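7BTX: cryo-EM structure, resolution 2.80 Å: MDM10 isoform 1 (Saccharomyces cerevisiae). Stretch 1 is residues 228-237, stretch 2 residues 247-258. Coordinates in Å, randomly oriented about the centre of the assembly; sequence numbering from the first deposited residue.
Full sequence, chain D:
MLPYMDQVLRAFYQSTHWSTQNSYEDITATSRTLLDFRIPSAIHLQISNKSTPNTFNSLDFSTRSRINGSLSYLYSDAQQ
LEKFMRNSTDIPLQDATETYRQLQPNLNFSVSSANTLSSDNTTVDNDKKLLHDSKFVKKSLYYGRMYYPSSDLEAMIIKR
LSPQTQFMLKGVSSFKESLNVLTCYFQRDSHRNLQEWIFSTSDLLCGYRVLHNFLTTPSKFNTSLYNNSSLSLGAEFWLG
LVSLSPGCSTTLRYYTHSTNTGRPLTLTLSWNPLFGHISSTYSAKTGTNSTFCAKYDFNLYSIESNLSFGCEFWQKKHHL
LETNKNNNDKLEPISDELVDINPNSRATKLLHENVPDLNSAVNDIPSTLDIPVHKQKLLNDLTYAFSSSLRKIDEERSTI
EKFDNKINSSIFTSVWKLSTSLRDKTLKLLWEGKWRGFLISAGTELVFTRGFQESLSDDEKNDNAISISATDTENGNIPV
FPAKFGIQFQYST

Stretch 1, residues 228-237: NSSLSLGAEF
Stretch 2, residues 247-258: GCSTTLRYYTHS

Within residues 228-237 of MDM10, strands 230-231 and 234-237, separated by Ser232 and Leu233, run antiparallel to strand 247-258 of the same chain; the two stretches bury 867 Å² between them, both sides summed. Strand 234-237 and strand 247-258 run at 169° between their N-to-C directions, with axes 4.7 Å apart at closest approach. The register is constant, residue numbers summing to 485 across each pair: Ser230 faces Tyr255 (CA to CA 5.2 Å), Leu231 faces Tyr254 (CA to CA 4.3 Å) and Gly234 faces Thr251 (CA to CA 5.1 Å).

Backbones are extended, with phi/psi of -130/166° at Gly234, -151/164° at Ala235 and -158/125° at Thr250. The firmest pairing is at Gly234, whose N donates to Thr251 O (2.9 Å, 169°) while Thr251 N donates to Gly234 O (3.2 Å). Ser230 N reaches Tyr255 O at 3.0 Å; the return bond, Tyr255 N to Ser230 O, is weak at 3.4 Å. Between these pairs the ladder is distorted: Leu252 has phi/psi -137/54°, Ser232 N makes a weak, bent bond to Arg253 O (3.0 Å, 128°), and the acceptors Ser232 O and Arg253 O lie 3.4 Å apart without bonding. Towards the other end, Ser249 N bonds weakly to Glu236 O (3.4 Å). CA-H...O contacts supplement the ladder, including Thr250 CA to Gly234 O (3.4 Å) and Cys248 CA to Glu236 O (3.3 Å).

Leu231, Ala235, Thr250 and Tyr254 project from one face of the sheet. Leucines make two of the apolar contacts: Leu252 (chi1 t, chi2 p) starts sideways, but its end comes nearer, placing CD1 3.8 Å from Leu231 CD2 and 3.8 Å from Leu233 CG. Leu231 (t) also sets CB 3.9 Å from CD1 of Tyr254 (t). Phe237 (m) brings CE1 to 3.7 Å from SG of Cys248 (t), an oblique sulfur-aromatic contact. Thr250 (m) turns OG1 back, donating to Ser249 O at 2.7 Å.

The other face carries Ser230, Glu236, Ser249, Thr251 and Tyr255. Gly234, without a side chain, is buried, as are Glu236 and Thr251, whose OG1 is hydrogen-bonded elsewhere in the structure. Ser230 (p) has OG 3.6 Å from CB of Tyr255 (t), its small side chain fitting beside the tyrosine. Arg253 (p, t, m, chi4 -86°) places CG 3.7 Å from CB of buried Ser232 (t) and NH1 3.8 Å from Ser230 OG. Glu236 (p, t, chi3 4°) brings OE2 to 3.6 Å from CB of Ser249 (t). Exposed Asn228 (t) packs CB 3.5 Å from ND1 of His257 (m).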

ATOM      1  N   ASN D 228       1.780  21.958 -53.433  1.00 77.82           N
ATOM      2  CA  ASN D 228       2.435  20.732 -52.994  1.00 77.82           C
ATOM      3  C   ASN D 228       1.457  19.570 -53.103  1.00 77.82           C
ATOM      4  O   ASN D 228       0.264  19.723 -52.850  1.00 77.82           O
ATOM      5  CB  ASN D 228       2.954  20.882 -51.553  1.00 77.82           C
ATOM      6  CG  ASN D 228       3.971  19.809 -51.159  1.00 77.82           C
ATOM      7  OD1 ASN D 228       3.855  18.640 -51.525  1.00 77.82           O
ATOM      8  ND2 ASN D 228       4.988  20.220 -50.411  1.00 77.82           N
ATOM      9  N   SER D 229       1.980  18.414 -53.505  1.00 73.79           N
ATOM     10  CA  SER D 229       1.244  17.160 -53.534  1.00 73.79           C
ATOM     11  C   SER D 229       2.260  16.033 -53.471  1.00 73.79           C
ATOM     12  O   SER D 229       3.160  15.962 -54.310  1.00 73.79           O
ATOM     13  CB  SER D 229       0.376  17.012 -54.792  1.00 73.79           C
ATOM     14  OG  SER D 229      -0.446  18.143 -55.028  1.00 73.79           O
ATOM     15  N   SER D 230       2.112  15.151 -52.486  1.00 67.33           N
ATOM     16  CA  SER D 230       3.117  14.115 -52.290  1.00 67.33           C
ATOM     17  C   SER D 230       2.497  12.776 -51.922  1.00 67.33           C
ATOM     18  O   SER D 230       2.271  12.494 -50.744  1.00 67.33           O
ATOM     19  CB  SER D 230       4.110  14.543 -51.211  1.00 67.33           C
ATOM     20  OG  SER D 230       3.669  14.137 -49.929  1.00 67.33           O
ATOM     21  N   LEU D 231       2.237  11.935 -52.918  1.00 61.82           N
ATOM     22  CA  LEU D 231       1.706  10.609 -52.648  1.00 61.82           C
ATOM     23  C   LEU D 231       2.827   9.686 -52.200  1.00 61.82           C
ATOM     24  O   LEU D 231       3.611   9.216 -53.025  1.00 61.82           O
ATOM     25  CB  LEU D 231       0.999  10.051 -53.888  1.00 61.82           C
ATOM     26  CG  LEU D 231       0.146   8.781 -53.788  1.00 61.82           C
ATOM     27  CD1 LEU D 231      -1.010   8.895 -54.755  1.00 61.82           C
ATOM     28  CD2 LEU D 231       0.923   7.511 -54.102  1.00 61.82           C
ATOM     29  N   SER D 232       2.917   9.422 -50.905  1.00 59.09           N
ATOM     30  CA  SER D 232       3.861   8.434 -50.418  1.00 59.09           C
ATOM     31  C   SER D 232       3.265   7.035 -50.504  1.00 59.09           C
ATOM     32  O   SER D 232       2.105   6.848 -50.874  1.00 59.09           O
ATOM     33  CB  SER D 232       4.261   8.744 -48.985  1.00 59.09           C
ATOM     34  OG  SER D 232       4.778   7.586 -48.374  1.00 59.09           O
ATOM     35  N   LEU D 233       4.076   6.041 -50.148  1.00 56.32           N
ATOM     36  CA  LEU D 233       3.648   4.647 -50.147  1.00 56.32           C
ATOM     37  C   LEU D 233       4.591   3.848 -49.260  1.00 56.32           C
ATOM     38  O   LEU D 233       5.803   3.856 -49.480  1.00 56.32           O
ATOM     39  CB  LEU D 233       3.631   4.075 -51.567  1.00 56.32           C
ATOM     40  CG  LEU D 233       2.832   2.804 -51.886  1.00 56.32           C
ATOM     41  CD1 LEU D 233       2.433   2.841 -53.349  1.00 56.32           C
ATOM     42  CD2 LEU D 233       3.552   1.495 -51.580  1.00 56.32           C
ATOM     43  N   GLY D 234       4.057   3.142 -48.277  1.00 55.50           N
ATOM     44  CA  GLY D 234       4.912   2.445 -47.343  1.00 55.50           C
ATOM     45  C   GLY D 234       4.556   0.993 -47.131  1.00 55.50           C
ATOM     46  O   GLY D 234       3.475   0.551 -47.520  1.00 55.50           O
ATOM     47  N   ALA D 235       5.463   0.239 -46.524  1.00 54.81           N
ATOM     48  CA  ALA D 235       5.209  -1.148 -46.177  1.00 54.81           C
ATOM     49  C   ALA D 235       6.036  -1.519 -44.950  1.00 54.81           C
ATOM     50  O   ALA D 235       6.975  -0.817 -44.577  1.00 54.81           O
ATOM     51  CB  ALA D 235       5.520  -2.052 -47.362  1.00 54.81           C
ATOM     52  N   GLU D 236       5.699  -2.630 -44.305  1.00 58.12           N
ATOM     53  CA  GLU D 236       6.508  -3.142 -43.211  1.00 58.12           C
ATOM     54  C   GLU D 236       6.367  -4.652 -43.182  1.00 58.12           C
ATOM     55  O   GLU D 236       5.361  -5.186 -43.646  1.00 58.12           O
ATOM     56  CB  GLU D 236       6.115  -2.521 -41.868  1.00 58.12           C
ATOM     57  CG  GLU D 236       4.893  -3.105 -41.223  1.00 58.12           C
ATOM     58  CD  GLU D 236       4.421  -2.300 -40.035  1.00 58.12           C
ATOM     59  OE1 GLU D 236       5.015  -1.238 -39.761  1.00 58.12           O
ATOM     60  OE2 GLU D 236       3.458  -2.734 -39.371  1.00 58.12           O
ATOM     61  N   PHE D 237       7.401  -5.343 -42.700  1.00 55.55           N
ATOM     62  CA  PHE D 237       7.470  -6.804 -42.787  1.00 55.55           C
ATOM     63  C   PHE D 237       8.159  -7.341 -41.538  1.00 55.55           C
ATOM     64  O   PHE D 237       9.387  -7.369 -41.475  1.00 55.55           O
ATOM     65  CB  PHE D 237       8.215  -7.252 -44.042  1.00 55.55           C
ATOM     66  CG  PHE D 237       7.627  -6.741 -45.323  1.00 55.55           C
ATOM     67  CD1 PHE D 237       6.535  -7.366 -45.898  1.00 55.55           C
ATOM     68  CD2 PHE D 237       8.161  -5.627 -45.945  1.00 55.55           C
ATOM     69  CE1 PHE D 237       5.990  -6.891 -47.071  1.00 55.55           C
ATOM     70  CE2 PHE D 237       7.622  -5.148 -47.117  1.00 55.55           C
ATOM     71  CZ  PHE D 237       6.536  -5.780 -47.681  1.00 55.55           C
ATOM     72  N   GLY D 247       4.260 -10.510 -39.740  1.00 64.07           N
ATOM     73  CA  GLY D 247       3.376  -9.375 -39.850  1.00 64.07           C
ATOM     74  C   GLY D 247       3.613  -8.613 -41.137  1.00 64.07           C
ATOM     75  O   GLY D 247       4.637  -8.758 -41.805  1.00 64.07           O
ATOM     76  N   CYS D 248       2.638  -7.780 -41.482  1.00 61.50           N
ATOM     77  CA  CYS D 248       2.754  -6.940 -42.662  1.00 61.50           C
ATOM     78  C   CYS D 248       1.834  -5.741 -42.533  1.00 61.50           C
ATOM     79  O   CYS D 248       0.947  -5.727 -41.676  1.00 61.50           O
ATOM     80  CB  CYS D 248       2.420  -7.722 -43.933  1.00 61.50           C
ATOM     81  SG  CYS D 248       2.708  -6.804 -45.458  1.00 61.50           S
ATOM     82  N   SER D 249       2.042  -4.741 -43.377  1.00 58.22           N
ATOM     83  CA  SER D 249       1.178  -3.572 -43.467  1.00 58.22           C
ATOM     84  C   SER D 249       1.464  -2.911 -44.804  1.00 58.22           C
ATOM     85  O   SER D 249       2.424  -3.260 -45.495  1.00 58.22           O
ATOM     86  CB  SER D 249       1.400  -2.597 -42.314  1.00 58.22           C
ATOM     87  OG  SER D 249       0.577  -1.459 -42.457  1.00 58.22           O
ATOM     88  N   THR D 250       0.608  -1.963 -45.172  1.00 58.30           N
ATOM     89  CA  THR D 250       0.766  -1.169 -46.383  1.00 58.30           C
ATOM     90  C   THR D 250      -0.033   0.112 -46.210  1.00 58.30           C
ATOM     91  O   THR D 250      -1.229   0.055 -45.923  1.00 58.30           O
ATOM     92  CB  THR D 250       0.282  -1.922 -47.626  1.00 58.30           C
ATOM     93  OG1 THR D 250       1.063  -3.105 -47.828  1.00 58.30           O
ATOM     94  CG2 THR D 250       0.399  -1.046 -48.855  1.00 58.30           C
ATOM     95  N   THR D 251       0.599   1.263 -46.365  1.00 56.61           N
ATOM     96  CA  THR D 251      -0.066   2.523 -46.100  1.00 56.61           C
ATOM     97  C   THR D 251       0.172   3.470 -47.277  1.00 56.61           C
ATOM     98  O   THR D 251       1.172   3.367 -47.984  1.00 56.61           O
ATOM     99  CB  THR D 251       0.426   3.070 -44.760  1.00 56.61           C
ATOM    100  OG1 THR D 251       0.508   2.000 -43.813  1.00 56.61           O
ATOM    101  CG2 THR D 251      -0.526   4.097 -44.202  1.00 56.61           C
ATOM    102  N   LEU D 252      -0.768   4.382 -47.511  1.00 55.58           N
ATOM    103  CA  LEU D 252      -0.799   5.162 -48.744  1.00 55.58           C
ATOM    104  C   LEU D 252      -1.112   6.637 -48.496  1.00 55.58           C
ATOM    105  O   LEU D 252      -2.090   7.148 -49.047  1.00 55.58           O
ATOM    106  CB  LEU D 252      -1.809   4.536 -49.711  1.00 55.58           C
ATOM    107  CG  LEU D 252      -1.774   4.804 -51.220  1.00 55.58           C
ATOM    108  CD1 LEU D 252      -0.365   4.781 -51.735  1.00 55.58           C
ATOM    109  CD2 LEU D 252      -2.625   3.788 -51.948  1.00 55.58           C
ATOM    110  N   ARG D 253      -0.361   7.312 -47.624  1.00 61.63           N
ATOM    111  CA  ARG D 253      -0.666   8.704 -47.307  1.00 61.63           C
ATOM    112  C   ARG D 253      -0.476   9.607 -48.525  1.00 61.63           C
ATOM    113  O   ARG D 253       0.233   9.275 -49.473  1.00 61.63           O
ATOM    114  CB  ARG D 253       0.194   9.226 -46.157  1.00 61.63           C
ATOM    115  CG  ARG D 253       1.644   9.435 -46.500  1.00 61.63           C
ATOM    116  CD  ARG D 253       2.427  10.020 -45.339  1.00 61.63           C
ATOM    117  NE  ARG D 253       2.036  11.390 -45.038  1.00 61.63           N
ATOM    118  CZ  ARG D 253       2.547  12.458 -45.639  1.00 61.63           C
ATOM    119  NH1 ARG D 253       3.473  12.313 -46.576  1.00 61.63           N
ATOM    120  NH2 ARG D 253       2.135  13.670 -45.303  1.00 61.63           N
ATOM    121  N   TYR D 254      -1.153  10.753 -48.499  1.00 65.24           N
ATOM    122  CA  TYR D 254      -1.212  11.649 -49.654  1.00 65.24           C
ATOM    123  C   TYR D 254      -1.423  13.073 -49.150  1.00 65.24           C
ATOM    124  O   TYR D 254      -2.551  13.480 -48.874  1.00 65.24           O
ATOM    125  CB  TYR D 254      -2.322  11.215 -50.602  1.00 65.24           C
ATOM    126  CG  TYR D 254      -2.632  12.182 -51.718  1.00 65.24           C
ATOM    127  CD1 TYR D 254      -1.666  12.538 -52.647  1.00 65.24           C
ATOM    128  CD2 TYR D 254      -3.904  12.717 -51.860  1.00 65.24           C
ATOM    129  CE1 TYR D 254      -1.954  13.415 -53.676  1.00 65.24           C
ATOM    130  CE2 TYR D 254      -4.203  13.588 -52.887  1.00 65.24           C
ATOM    131  CZ  TYR D 254      -3.223  13.936 -53.789  1.00 65.24           C
ATOM    132  OH  TYR D 254      -3.517  14.806 -54.811  1.00 65.24           O
ATOM    133  N   TYR D 255      -0.335  13.830 -49.056  1.00 71.21           N
ATOM    134  CA  TYR D 255      -0.357  15.192 -48.541  1.00 71.21           C
ATOM    135  C   TYR D 255      -0.727  16.141 -49.674  1.00 71.21           C
ATOM    136  O   TYR D 255      -0.205  16.014 -50.784  1.00 71.21           O
ATOM    137  CB  TYR D 255       1.009  15.537 -47.955  1.00 71.21           C
ATOM    138  CG  TYR D 255       1.052  16.753 -47.067  1.00 71.21           C
ATOM    139  CD1 TYR D 255       1.397  17.997 -47.576  1.00 71.21           C
ATOM    140  CD2 TYR D 255       0.777  16.651 -45.712  1.00 71.21           C
ATOM    141  CE1 TYR D 255       1.452  19.109 -46.761  1.00 71.21           C
ATOM    142  CE2 TYR D 255       0.826  17.758 -44.889  1.00 71.21           C
ATOM    143  CZ  TYR D 255       1.166  18.981 -45.419  1.00 71.21           C
ATOM    144  OH  TYR D 255       1.218  20.090 -44.609  1.00 71.21           O
ATOM    145  N   THR D 256      -1.635  17.079 -49.406  1.00 73.47           N
ATOM    146  CA  THR D 256      -2.167  17.932 -50.464  1.00 73.47           C
ATOM    147  C   THR D 256      -2.212  19.358 -49.908  1.00 73.47           C
ATOM    148  O   THR D 256      -1.693  19.599 -48.816  1.00 73.47           O
ATOM    149  CB  THR D 256      -3.553  17.414 -50.895  1.00 73.47           C
ATOM    150  OG1 THR D 256      -3.526  15.986 -50.927  1.00 73.47           O
ATOM    151  CG2 THR D 256      -3.901  17.816 -52.334  1.00 73.47           C
ATOM    152  N   HIS D 257      -2.782  20.314 -50.646  1.00 80.24           N
ATOM    153  CA  HIS D 257      -3.136  21.635 -50.147  1.00 80.24           C
ATOM    154  C   HIS D 257      -4.448  22.066 -50.791  1.00 80.24           C
ATOM    155  O   HIS D 257      -4.915  21.462 -51.761  1.00 80.24           O
ATOM    156  CB  HIS D 257      -2.040  22.670 -50.418  1.00 80.24           C
ATOM    157  CG  HIS D 257      -0.890  22.603 -49.465  1.00 80.24           C
ATOM    158  ND1 HIS D 257       0.187  21.765 -49.650  1.00 80.24           N
ATOM    159  CD2 HIS D 257      -0.640  23.292 -48.327  1.00 80.24           C
ATOM    160  CE1 HIS D 257       1.046  21.932 -48.661  1.00 80.24           C
ATOM    161  NE2 HIS D 257       0.567  22.850 -47.842  1.00 80.24           N
ATOM    162  N   SER D 258      -5.043  23.124 -50.244  1.00 88.36           N
ATOM    163  CA  SER D 258      -6.287  23.664 -50.772  1.00 88.36           C
ATOM    164  C   SER D 258      -6.412  25.124 -50.362  1.00 88.36           C
ATOM    165  O   SER D 258      -5.606  25.636 -49.582  1.00 88.36           O
ATOM    166  CB  SER D 258      -7.507  22.870 -50.294  1.00 88.36           C
ATOM    167  OG  SER D 258      -7.629  21.657 -51.017  1.00 88.36           O
TER